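PDB 3QIT: polyketide synthase from Lyngbya majuscula 19L, which acts through its thioesterase domain in curacin A biosynthesis, probably releasing the chain by thioester hydrolysis, with decarboxylation and sulfate elimination giving a terminal alkene. Local coordinates for residues Val45-Leu49 and Leu279-Leu284; Gly63-His69 and Ser200-Ile205; Asp86-Gln90 and Arg116-Ile120; Val100-Met104 and His269-Ile273; Val126-Leu130 and Ser242-Arg246. All coordinates share one frame; numbering follows the deposited sequence. Where two conformers were deposited one is given.

Interaction 1: Val45-Leu49 and Leu279-Leu284; sequences VALPL and LASLIL
The pyrrolidine ring of P48 is the one ring in this helix pair, and it turns its CG and CB toward the methyl of A280, with CG 3.7 Å from A280 CB. No aromatic ring or charged group takes part; the rest of the contact is made by methyls and branched chains. It illustrates how a small residue lets two helices approach. The A280 CB methyl is packed against P48, V45 and L49, with A280 CB lying 3.7 Å from V45 O and 4.1 Å from L49 CG. Around this methyl the larger side chains pack together. V45 spreads its two branches: CG2 reaches L279 CD2 at 4.0 Å, whereas CG1, held anti to the backbone N (chi1 179°), meets the I283 side chain at about a right angle, 4.0 Å from I283 CD1. L49 works mainly through one methyl. L49 CD2 lies 3.6 Å from L284 CG, the two leucines sliding past each other in opposite directions, and the same methyl touches I283 CG2 at 3.9 Å. No hydrogen bond links the segments, and the contact is apolar packing. The segment axes pass 8.9 Å apart and cross at -46°, with 311 Å² buried between them. This joins helix 43-51 to the C-terminal helix 276-284 in the layer flanking the alpha/beta hydrolase sheet. Against the sheet, L279 rests on V126 and L265, I283 rests on I124 of strand 120-126, and A46 and L47 lean on W21 of strand 14-21.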
# COMPACT_ATOMS: atom_id res chain seq x y z
N VAL B 45 -21.25 20.50 -11.67
CA VAL B 45 -20.57 21.57 -10.91
C VAL B 45 -19.58 22.38 -11.78
O VAL B 45 -19.47 23.61 -11.64
CB VAL B 45 -19.84 20.98 -9.67
CG1 VAL B 45 -19.10 22.08 -8.89
CG2 VAL B 45 -20.84 20.21 -8.76
N ALA B 46 -18.85 21.67 -12.64
CA ALA B 46 -17.76 22.27 -13.39
C ALA B 46 -18.27 23.28 -14.44
O ALA B 46 -17.63 24.33 -14.63
CB ALA B 46 -16.94 21.19 -14.07
N LEU B 47 -19.38 22.98 -15.10
CA LEU B 47 -19.85 23.86 -16.20
C LEU B 47 -20.06 25.31 -15.73
O LEU B 47 -19.48 26.22 -16.32
CB LEU B 47 -21.07 23.28 -16.96
CG LEU B 47 -20.75 21.96 -17.69
CD1 LEU B 47 -21.99 21.30 -18.30
CD2 LEU B 47 -19.70 22.19 -18.75
N PRO B 48 -20.82 25.53 -14.64
CA PRO B 48 -21.01 26.92 -14.21
C PRO B 48 -19.72 27.57 -13.70
O PRO B 48 -19.57 28.79 -13.86
CB PRO B 48 -22.04 26.82 -13.07
CG PRO B 48 -22.15 25.38 -12.75
CD PRO B 48 -21.76 24.62 -13.96
N LEU B 49 -18.81 26.80 -13.10
CA LEU B 49 -17.50 27.36 -12.69
C LEU B 49 -16.66 27.78 -13.88
O LEU B 49 -16.01 28.84 -13.87
CB LEU B 49 -16.69 26.37 -11.85
CG LEU B 49 -17.26 25.96 -10.49
CD1 LEU B 49 -16.47 24.76 -9.94
CD2 LEU B 49 -17.22 27.14 -9.53
N LEU B 279 -23.65 24.12 -5.22
CA LEU B 279 -22.28 23.85 -4.86
C LEU B 279 -21.30 24.73 -5.67
O LEU B 279 -20.36 25.28 -5.11
CB LEU B 279 -21.99 22.34 -5.02
CG LEU B 279 -20.60 21.89 -4.62
CD1 LEU B 279 -20.21 22.34 -3.20
CD2 LEU B 279 -20.59 20.34 -4.75
N ALA B 280 -21.54 24.89 -6.97
CA ALA B 280 -20.68 25.77 -7.77
C ALA B 280 -20.71 27.18 -7.19
O ALA B 280 -19.67 27.84 -7.08
CB ALA B 280 -21.14 25.78 -9.22
N SER B 281 -21.91 27.63 -6.83
CA SER B 281 -22.11 28.97 -6.31
C SER B 281 -21.31 29.16 -5.03
O SER B 281 -20.65 30.18 -4.84
CB SER B 281 -23.59 29.22 -6.04
OG SER B 281 -23.79 30.55 -5.61
N LEU B 282 -21.36 28.15 -4.16
CA LEU B 282 -20.60 28.20 -2.92
C LEU B 282 -19.07 28.28 -3.16
O LEU B 282 -18.36 29.04 -2.49
CB LEU B 282 -20.95 26.98 -2.08
CG LEU B 282 -20.18 26.80 -0.79
CD1 LEU B 282 -20.42 27.98 0.15
CD2 LEU B 282 -20.71 25.53 -0.19
N ILE B 283 -18.58 27.51 -4.12
CA ILE B 283 -17.17 27.52 -4.50
C ILE B 283 -16.76 28.90 -5.03
O ILE B 283 -15.68 29.39 -4.70
CB ILE B 283 -16.89 26.41 -5.54
CG1 ILE B 283 -17.09 25.03 -4.88
CG2 ILE B 283 -15.47 26.50 -6.11
CD1 ILE B 283 -17.12 23.90 -5.88
N LEU B 284 -17.64 29.50 -5.83
CA LEU B 284 -17.41 30.80 -6.47
C LEU B 284 -17.29 31.93 -5.46
O LEU B 284 -16.65 32.96 -5.72
CB LEU B 284 -18.55 31.12 -7.45
CG LEU B 284 -18.57 30.38 -8.79
CD1 LEU B 284 -19.91 30.51 -9.52
CD2 LEU B 284 -17.43 30.82 -9.70

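Interaction 2: Gly63-His69 and Ser200-Ile205; sequences GHGRSSH and SWDAII
A G-H-G-R-S loop after strand 55-59, a recurrent feature of alpha/beta hydrolases, here meets the insertion that precedes helix 220-229 and probably forms part of the lid over the active site. H64 to S67 makes a type II' beta turn, and just before it G63 O receives the backbone N-H of D202. That bond, 2.8 Å from D202 N to G63 O, is nearly straight at 164° and lies in the carbonyl plane. The W201 CB also presses on G63 O. Its indole, with CG set between the backbone N and the carbonyl carbon (chi1 54°), swings away to stack on W199.

H69 meets segment 200-205 differently. D202 CB sits over one face of its imidazole, 3.8 Å from the ring centroid, in a CH-pi contact, and the carboxylate plane lies only 17° from the ring plane. At the ring's edge H69 NE2 gives a weak, bent bond to S200 O (2.8 Å). The D202 carboxylate is itself fixed: OD2 pairs with Y76 OH, while OD1 accepts from the backbone N of I204 in an Asx turn. H64 lies across the contact from I205, with CE1 3.6 Å from I205 CD1 in the conformer described, and its two ring nitrogens bond to F62 O and L36 N. A water fills in at the other end of the interface, 2.8 Å from G65 O, to which it probably donates, weakly receiving R66 NE, and lying 2.6 Å from S200 OG.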
# COMPACT_ATOMS: atom_id res chain seq x y z
N GLY B 63 -7.65 3.16 -11.07
CA GLY B 63 -8.72 2.17 -11.11
C GLY B 63 -10.11 2.69 -11.43
O GLY B 63 -11.05 1.91 -11.53
N HIS B 64 -10.26 4.01 -11.59
CA HIS B 64 -11.56 4.64 -11.84
C HIS B 64 -11.52 5.34 -13.19
O HIS B 64 -10.45 5.71 -13.67
CB HIS B 64 -11.84 5.74 -10.79
CG HIS B 64 -12.05 5.22 -9.40
ND1 HIS B 64 -11.03 4.72 -8.61
CD2 HIS B 64 -13.17 5.17 -8.64
CE1 HIS B 64 -11.51 4.37 -7.43
NE2 HIS B 64 -12.81 4.62 -7.43
N GLY B 65 -12.68 5.51 -13.80
CA GLY B 65 -12.79 6.35 -15.02
C GLY B 65 -11.87 5.85 -16.11
O GLY B 65 -11.87 4.66 -16.42
N ARG B 66 -11.04 6.74 -16.64
CA ARG B 66 -10.03 6.37 -17.65
C ARG B 66 -8.59 6.29 -17.15
O ARG B 66 -7.67 6.09 -17.95
CB ARG B 66 -10.13 7.35 -18.85
CG ARG B 66 -11.46 7.29 -19.61
CD ARG B 66 -11.53 6.06 -20.50
NE ARG B 66 -12.86 5.83 -21.07
CZ ARG B 66 -13.33 6.38 -22.19
NH1 ARG B 66 -12.59 7.25 -22.89
NH2 ARG B 66 -14.53 6.04 -22.63
N SER B 67 -8.38 6.40 -15.83
CA SER B 67 -7.03 6.19 -15.30
C SER B 67 -6.67 4.70 -15.30
O SER B 67 -7.55 3.83 -15.30
CB SER B 67 -6.87 6.76 -13.88
OG SER B 67 -6.78 8.17 -13.92
N SER B 68 -5.36 4.41 -15.31
CA SER B 68 -4.88 3.02 -15.28
C SER B 68 -5.44 2.22 -14.13
O SER B 68 -5.68 2.74 -13.04
CB SER B 68 -3.35 2.98 -15.12
OG SER B 68 -2.76 3.59 -16.21
N HIS B 69 -5.60 0.92 -14.38
CA HIS B 69 -5.81 -0.03 -13.28
C HIS B 69 -4.44 -0.42 -12.74
O HIS B 69 -3.47 -0.56 -13.53
CB HIS B 69 -6.53 -1.28 -13.77
CG HIS B 69 -7.92 -1.02 -14.27
ND1 HIS B 69 -8.81 -2.04 -14.57
CD2 HIS B 69 -8.58 0.14 -14.51
CE1 HIS B 69 -9.95 -1.51 -14.98
NE2 HIS B 69 -9.83 -0.19 -14.96
N SER B 200 -15.80 -0.42 -16.79
CA SER B 200 -14.40 -0.42 -17.21
C SER B 200 -13.46 0.08 -16.10
O SER B 200 -12.24 0.11 -16.28
CB SER B 200 -14.25 0.39 -18.50
OG SER B 200 -14.61 1.73 -18.25
N TRP B 201 -14.02 0.41 -14.95
CA TRP B 201 -13.23 0.63 -13.73
C TRP B 201 -12.83 -0.74 -13.12
O TRP B 201 -13.32 -1.79 -13.55
CB TRP B 201 -13.95 1.56 -12.74
CG TRP B 201 -15.36 1.18 -12.34
CD1 TRP B 201 -16.54 1.63 -12.90
CD2 TRP B 201 -15.74 0.27 -11.29
NE1 TRP B 201 -17.63 1.09 -12.22
CE2 TRP B 201 -17.16 0.25 -11.24
CE3 TRP B 201 -15.01 -0.48 -10.34
CZ2 TRP B 201 -17.86 -0.54 -10.32
CZ3 TRP B 201 -15.72 -1.26 -9.41
CH2 TRP B 201 -17.13 -1.28 -9.42
N ASP B 202 -11.90 -0.73 -12.17
CA ASP B 202 -11.29 -1.99 -11.70
C ASP B 202 -12.19 -2.68 -10.69
O ASP B 202 -12.35 -2.18 -9.58
CB ASP B 202 -9.93 -1.70 -11.05
CG ASP B 202 -9.09 -2.95 -10.86
OD1 ASP B 202 -9.66 -4.06 -10.77
OD2 ASP B 202 -7.84 -2.81 -10.79
N ALA B 203 -12.72 -3.86 -11.04
CA ALA B 203 -13.66 -4.56 -10.14
C ALA B 203 -13.15 -4.82 -8.72
O ALA B 203 -13.95 -5.00 -7.79
CB ALA B 203 -14.11 -5.89 -10.78
N ILE B 204 -11.83 -4.86 -8.55
CA ILE B 204 -11.28 -5.13 -7.20
C ILE B 204 -11.60 -4.01 -6.20
O ILE B 204 -11.63 -4.25 -4.99
CB ILE B 204 -9.77 -5.43 -7.26
CG1 ILE B 204 -9.32 -6.25 -6.04
CG2 ILE B 204 -8.95 -4.16 -7.43
CD1 ILE B 204 -9.61 -7.75 -6.17
N ILE B 205 -11.88 -2.80 -6.69
CA ILE B 205 -12.04 -1.63 -5.84
C ILE B 205 -13.32 -1.68 -5.01
O ILE B 205 -13.40 -1.09 -3.93
CB ILE B 205 -12.01 -0.33 -6.68
CG1 ILE B 205 -10.65 -0.19 -7.36
CG2 ILE B 205 -12.25 0.89 -5.80
CD1 ILE B 205 -10.56 0.95 -8.28
O HOH W 1 -12.88 3.59 -18.79

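Interaction 3: Asp86-Gln90 and Arg116-Ile120; sequences DRVIQ and RPKKI
R116 leaves its CB bent toward D86, and its chain runs past D86 OD1 at nearly constant distance before the guanidinium nitrogens close in. R116 CG stands 3.7 Å from D86 OD1 and R116 CD 3.8 Å from the same oxygen, the kink coming at chi2 (-65°). The guanidinium then grips D86 side-on with two nitrogens: R116 NE bonds to D86 OD1 at 2.9 Å and R116 NH2 to D86 OD2 at 2.9 Å, both nearly straight, both on the syn sides of the carboxylate and close to the guanidinium plane. Such a paired salt bridge fixes the rotation of both flat groups, whose planes lie 23° apart. In the alpha/beta hydrolase fold this ties helix 78-91 to the turn that links helix 104-115 with strand 120-126. The remaining nitrogen, R116 NH1, bridges to D149 of the second subunit, whose L148 packs on D86 and R116, so the pair belongs to the dimer interface as well. Alongside, the aliphatic part of K119 crosses I89 tightly, its CD 3.5 Å from I89 CG2. Q90 folds back on its own helix, and its NE2 donates to D86 O at 3.2 Å from above the carbonyl plane, with a weaker bond to D86 OD1; K119 CE lies 4.1 Å from Q90 NE2.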
# COMPACT_ATOMS: atom_id res chain seq x y z
N ASP B 86 -1.08 14.39 -4.96
CA ASP B 86 0.15 15.21 -4.81
C ASP B 86 0.83 15.39 -6.18
O ASP B 86 1.24 16.50 -6.55
CB ASP B 86 1.12 14.55 -3.83
CG ASP B 86 2.12 15.53 -3.20
OD1 ASP B 86 1.82 16.74 -3.05
OD2 ASP B 86 3.22 15.06 -2.82
N ARG B 87 0.94 14.30 -6.94
CA ARG B 87 1.52 14.39 -8.29
C ARG B 87 0.73 15.34 -9.20
O ARG B 87 1.32 16.12 -9.94
CB ARG B 87 1.61 12.99 -8.92
CG ARG B 87 2.16 13.00 -10.33
CD ARG B 87 3.61 13.50 -10.33
NE ARG B 87 4.17 13.58 -11.68
CZ ARG B 87 4.08 14.65 -12.46
NH1 ARG B 87 3.46 15.75 -12.02
NH2 ARG B 87 4.62 14.64 -13.67
N VAL B 88 -0.61 15.27 -9.14
CA VAL B 88 -1.47 16.14 -9.94
C VAL B 88 -1.24 17.60 -9.56
O VAL B 88 -1.11 18.47 -10.43
CB VAL B 88 -2.98 15.78 -9.76
CG1 VAL B 88 -3.83 16.83 -10.45
CG2 VAL B 88 -3.28 14.38 -10.34
N ILE B 89 -1.15 17.87 -8.26
CA ILE B 89 -0.89 19.25 -7.79
C ILE B 89 0.44 19.77 -8.32
O ILE B 89 0.54 20.93 -8.78
CB ILE B 89 -0.96 19.36 -6.27
CG1 ILE B 89 -2.41 19.18 -5.84
CG2 ILE B 89 -0.47 20.76 -5.80
CD1 ILE B 89 -2.58 18.83 -4.38
N GLN B 90 1.46 18.91 -8.30
CA GLN B 90 2.78 19.30 -8.81
C GLN B 90 2.72 19.67 -10.29
O GLN B 90 3.54 20.45 -10.78
CB GLN B 90 3.84 18.20 -8.59
CG GLN B 90 4.03 17.69 -7.15
CD GLN B 90 4.03 18.77 -6.06
OE1 GLN B 90 4.85 19.69 -6.08
NE2 GLN B 90 3.12 18.63 -5.09
N ARG B 116 0.08 19.88 2.23
CA ARG B 116 0.48 20.96 1.35
C ARG B 116 -0.38 22.22 1.57
O ARG B 116 -0.97 22.75 0.62
CB ARG B 116 0.32 20.55 -0.12
CG ARG B 116 0.97 19.21 -0.50
CD ARG B 116 2.49 19.29 -0.35
NE ARG B 116 3.14 18.05 -0.81
CZ ARG B 116 4.31 17.61 -0.37
NH1 ARG B 116 4.97 18.26 0.60
NH2 ARG B 116 4.81 16.48 -0.87
N PRO B 117 -0.46 22.72 2.82
CA PRO B 117 -1.36 23.85 3.07
C PRO B 117 -1.09 25.09 2.23
O PRO B 117 -2.04 25.80 1.88
CB PRO B 117 -1.13 24.15 4.56
CG PRO B 117 0.19 23.58 4.88
CD PRO B 117 0.25 22.32 4.05
N LYS B 118 0.17 25.38 1.90
CA LYS B 118 0.47 26.61 1.16
C LYS B 118 -0.12 26.58 -0.25
O LYS B 118 -0.31 27.62 -0.87
CB LYS B 118 1.97 26.87 1.12
CG LYS B 118 2.61 27.02 2.49
CD LYS B 118 4.11 27.22 2.36
CE LYS B 118 4.79 27.37 3.72
NZ LYS B 118 4.92 26.06 4.41
N LYS B 119 -0.44 25.38 -0.73
CA LYS B 119 -0.98 25.21 -2.07
C LYS B 119 -2.50 25.42 -2.16
O LYS B 119 -3.05 25.46 -3.26
CB LYS B 119 -0.57 23.84 -2.63
CG LYS B 119 0.95 23.76 -2.83
CD LYS B 119 1.42 22.41 -3.38
CE LYS B 119 2.94 22.30 -3.38
NZ LYS B 119 3.60 23.31 -4.25
N ILE B 120 -3.15 25.58 -1.03
CA ILE B 120 -4.63 25.51 -0.99
C ILE B 120 -5.22 26.83 -0.52
O ILE B 120 -5.03 27.23 0.64
CB ILE B 120 -5.16 24.38 -0.07
CG1 ILE B 120 -4.48 23.01 -0.30
CG2 ILE B 120 -6.70 24.27 -0.17
CD1 ILE B 120 -4.47 22.50 -1.75

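Interaction 4: Val100-Met104 and His269-Ile273; sequences VGHSM and HNLHI
At S103 the backbone takes up a positive phi (55°) between strand 97-102 and helix 104-115, the strained turn that marks a nucleophile elbow, and it brings S103 up against H269 on the loop before helix 271-274. The G-H-S-M-G sequence and the geometry are consistent with a Ser-His-Glu triad of S103, H269 and E127, with H269 ND1 bonded to E127 OE1. H102, next to the putative nucleophile, packs between S103 and H272. Its CG is anti to the backbone N (chi1 174°), which sends the imidazole across the gap so that H102 NE2 donates to H269 O at 2.8 Å and 162°. The acceptor lies in the plane of the H102 ring, yet the donor stands above the carbonyl plane. The two faces of that ring are covered: S103 CB lies on one, and on the opposite one H272 ND1 stands over the centre, the centroids of the H102 and H272 rings 4.3 Å apart. H272 ND1 is buried here without a partner, whereas NE2 bonds to E37 OE1. The H269 ring is tilted against H102, whose NE2 meets one of its faces, and turns its edge to S103, with H269 NE2 3.4 Å from S103 OG. A water in the plane of the H269 ring bridges the two residues, 2.9 Å from S103 OG and 2.9 Å from H269 NE2.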
# COMPACT_ATOMS: atom_id res chain seq x y z
N VAL B 100 -11.66 20.82 -3.80
CA VAL B 100 -13.01 20.37 -3.49
C VAL B 100 -12.97 18.85 -3.50
O VAL B 100 -12.37 18.25 -4.40
CB VAL B 100 -14.00 20.83 -4.56
CG1 VAL B 100 -15.44 20.47 -4.13
CG2 VAL B 100 -13.86 22.35 -4.78
N GLY B 101 -13.60 18.20 -2.53
CA GLY B 101 -13.62 16.73 -2.50
C GLY B 101 -14.98 16.27 -2.06
O GLY B 101 -15.63 16.97 -1.28
N HIS B 102 -15.42 15.12 -2.56
CA HIS B 102 -16.72 14.56 -2.18
C HIS B 102 -16.54 13.17 -1.54
O HIS B 102 -15.91 12.29 -2.14
CB HIS B 102 -17.61 14.37 -3.41
CG HIS B 102 -18.90 13.66 -3.09
ND1 HIS B 102 -19.18 12.39 -3.52
CD2 HIS B 102 -19.96 14.06 -2.35
CE1 HIS B 102 -20.37 12.03 -3.08
NE2 HIS B 102 -20.86 13.01 -2.35
N SER B 103 -17.10 13.00 -0.35
CA SER B 103 -17.04 11.68 0.38
C SER B 103 -15.61 11.16 0.57
O SER B 103 -14.81 11.85 1.21
CB SER B 103 -17.94 10.66 -0.32
OG SER B 103 -18.13 9.54 0.54
N MET B 104 -15.24 9.97 0.06
CA MET B 104 -13.81 9.59 0.09
C MET B 104 -12.87 10.67 -0.47
O MET B 104 -11.75 10.86 0.02
CB MET B 104 -13.53 8.25 -0.63
CG MET B 104 -12.05 7.85 -0.55
SD MET B 104 -11.70 6.32 -1.47
CE MET B 104 -11.71 6.95 -3.14
N HIS B 269 -26.63 12.71 0.02
CA HIS B 269 -25.19 12.50 0.03
C HIS B 269 -24.54 13.00 -1.25
O HIS B 269 -23.41 13.53 -1.24
CB HIS B 269 -24.89 11.01 0.22
CG HIS B 269 -23.43 10.70 0.21
ND1 HIS B 269 -22.54 11.22 1.13
CD2 HIS B 269 -22.70 9.90 -0.61
CE1 HIS B 269 -21.32 10.77 0.87
NE2 HIS B 269 -21.39 9.96 -0.18
N ASN B 270 -25.26 12.85 -2.36
CA ASN B 270 -24.67 13.08 -3.67
C ASN B 270 -24.89 14.50 -4.18
O ASN B 270 -25.51 14.73 -5.21
CB ASN B 270 -25.18 12.02 -4.63
CG ASN B 270 -24.62 10.66 -4.29
OD1 ASN B 270 -23.40 10.48 -4.21
ND2 ASN B 270 -25.50 9.70 -4.06
N LEU B 271 -24.34 15.45 -3.43
CA LEU B 271 -24.57 16.87 -3.68
C LEU B 271 -24.00 17.36 -5.01
O LEU B 271 -24.49 18.33 -5.59
CB LEU B 271 -24.02 17.71 -2.53
CG LEU B 271 -24.76 17.67 -1.19
CD1 LEU B 271 -24.03 18.53 -0.16
CD2 LEU B 271 -26.22 18.12 -1.31
N HIS B 272 -22.95 16.70 -5.50
CA HIS B 272 -22.39 17.06 -6.79
C HIS B 272 -23.40 16.84 -7.93
O HIS B 272 -23.24 17.42 -9.01
CB HIS B 272 -21.08 16.29 -7.05
CG HIS B 272 -21.23 14.80 -7.02
ND1 HIS B 272 -21.82 14.13 -5.97
CD2 HIS B 272 -20.85 13.85 -7.91
CE1 HIS B 272 -21.80 12.83 -6.21
NE2 HIS B 272 -21.22 12.64 -7.38
N ILE B 273 -24.45 16.06 -7.66
CA ILE B 273 -25.52 15.86 -8.63
C ILE B 273 -26.79 16.59 -8.16
O ILE B 273 -27.41 17.33 -8.94
CB ILE B 273 -25.82 14.35 -8.84
CG1 ILE B 273 -24.53 13.58 -9.13
CG2 ILE B 273 -26.88 14.15 -9.93
CD1 ILE B 273 -23.73 14.10 -10.30
O HOH W 2 -19.54 8.18 -1.62

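Interaction 5: Val126-Leu130 and Ser242-Arg246; sequences VELPL and SKLNR
E127 and S242 face each other across two loops at the ends of neighbouring strands of the alpha/beta hydrolase sheet. E127, just past strand 120-126, is the probable acid of the triad, and the partner loop follows strand 234-239, the more usual place for that acid in the family. The glutamate chain bends at chi2 (-82°) and brings OE1 beside S242 OG, which donates to it; the separation of 2.5 Å is very short, so its exact value is doubtful. S242 OG in turn accepts the backbone N of L244 in an ST turn, while E127 OE2 accepts from G239 N. L244 lies against the glutamate's main chain and side chain alike, its CD2 3.2 Å from E127 O and its CB 3.3 Å from E127 OE1. N245 approaches from further along, its amide turned so that L128 O lies in its plane: ND2 donates at 3.0 Å to L128 O, tilted 33° from the carbonyl plane, and Q253 supplies a second donor. ND2 also gives to a water that donates to E127 OE2, and a second water joins N245 OD1 to L130 N, 2.8 Å from each.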
# COMPACT_ATOMS: atom_id res chain seq x y z
N VAL B 126 -17.11 18.25 0.80
CA VAL B 126 -18.51 17.93 0.57
C VAL B 126 -18.78 16.54 1.09
O VAL B 126 -18.16 15.57 0.61
CB VAL B 126 -18.88 18.01 -0.93
CG1 VAL B 126 -20.39 17.79 -1.14
CG2 VAL B 126 -18.50 19.39 -1.47
N GLU B 127 -19.64 16.45 2.10
CA GLU B 127 -20.01 15.17 2.72
C GLU B 127 -18.80 14.39 3.23
O GLU B 127 -18.54 13.24 2.84
CB GLU B 127 -20.87 14.35 1.76
CG GLU B 127 -22.29 14.94 1.63
CD GLU B 127 -23.19 14.50 2.76
OE1 GLU B 127 -23.35 13.26 2.91
OE2 GLU B 127 -23.72 15.37 3.51
N LEU B 128 -18.07 15.04 4.13
CA LEU B 128 -16.89 14.46 4.75
C LEU B 128 -17.31 13.35 5.70
O LEU B 128 -18.11 13.58 6.58
CB LEU B 128 -16.13 15.55 5.52
CG LEU B 128 -14.86 15.05 6.21
CD1 LEU B 128 -13.72 14.84 5.19
CD2 LEU B 128 -14.47 16.03 7.33
N PRO B 129 -16.77 12.13 5.49
CA PRO B 129 -17.10 11.06 6.45
C PRO B 129 -16.19 11.10 7.68
O PRO B 129 -15.19 11.81 7.70
CB PRO B 129 -16.89 9.77 5.65
CG PRO B 129 -16.04 10.16 4.45
CD PRO B 129 -15.96 11.67 4.36
N LEU B 130 -16.57 10.37 8.72
CA LEU B 130 -15.66 10.15 9.84
C LEU B 130 -15.55 8.63 9.97
O LEU B 130 -16.56 7.93 9.79
CB LEU B 130 -16.22 10.74 11.13
CG LEU B 130 -16.07 12.22 11.44
CD1 LEU B 130 -16.54 12.50 12.88
CD2 LEU B 130 -14.62 12.69 11.25
N SER B 242 -28.95 14.15 3.79
CA SER B 242 -27.94 13.08 3.83
C SER B 242 -27.97 12.35 5.16
O SER B 242 -28.20 12.96 6.21
CB SER B 242 -26.53 13.61 3.60
OG SER B 242 -25.59 12.53 3.74
N LYS B 243 -27.73 11.05 5.11
CA LYS B 243 -27.70 10.24 6.32
C LYS B 243 -26.27 9.78 6.61
O LYS B 243 -26.04 8.98 7.51
CB LYS B 243 -28.67 9.05 6.19
CG LYS B 243 -30.09 9.45 5.80
CD LYS B 243 -30.82 10.16 6.95
CE LYS B 243 -32.04 10.93 6.44
NZ LYS B 243 -32.65 11.79 7.51
N LEU B 244 -25.31 10.30 5.84
CA LEU B 244 -23.90 9.96 6.04
C LEU B 244 -23.45 10.28 7.46
O LEU B 244 -22.87 9.43 8.15
CB LEU B 244 -23.01 10.69 5.02
CG LEU B 244 -21.51 10.41 5.21
CD1 LEU B 244 -21.20 8.97 4.80
CD2 LEU B 244 -20.64 11.39 4.41
N ASN B 245 -23.72 11.50 7.91
CA ASN B 245 -23.29 11.92 9.24
C ASN B 245 -24.46 11.97 10.20
O ASN B 245 -25.45 12.70 9.96
CB ASN B 245 -22.58 13.27 9.18
CG ASN B 245 -21.21 13.17 8.54
OD1 ASN B 245 -20.30 12.55 9.10
ND2 ASN B 245 -21.04 13.78 7.37
N ARG B 246 -24.35 11.19 11.27
CA ARG B 246 -25.29 11.27 12.38
C ARG B 246 -25.08 12.62 13.08
O ARG B 246 -24.05 13.27 12.86
CB ARG B 246 -25.05 10.11 13.36
CG ARG B 246 -25.16 8.72 12.74
CD ARG B 246 -24.65 7.64 13.70
NE ARG B 246 -23.21 7.79 13.97
CZ ARG B 246 -22.56 7.26 15.00
NH1 ARG B 246 -23.21 6.53 15.91
NH2 ARG B 246 -21.26 7.47 15.14
O HOH W 3 -23.56 14.48 6.00
O HOH W 4 -19.31 9.93 8.96

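In the fold
The contacts gather round one alpha/beta hydrolase sheet, on the helices and loops that flank it. Interactions 4 and 5 lie about 10 Å apart between centres and touch, lying at the ends of the adjacent parallel strands 97-102 and 120-126, so that the probable triad is assembled from both. Interaction 1 packs the helices behind them, meeting interaction 4 through V45 and H272 and interaction 5 through L279 and V126. Interactions 2 and 3 stand apart, about 24 Å between centres: one joins the core loops to the probable lid, the other faces the second subunit. Along the chain, interaction 1 encloses the others; interaction 5 nests within interaction 4, which alternates with interaction 2.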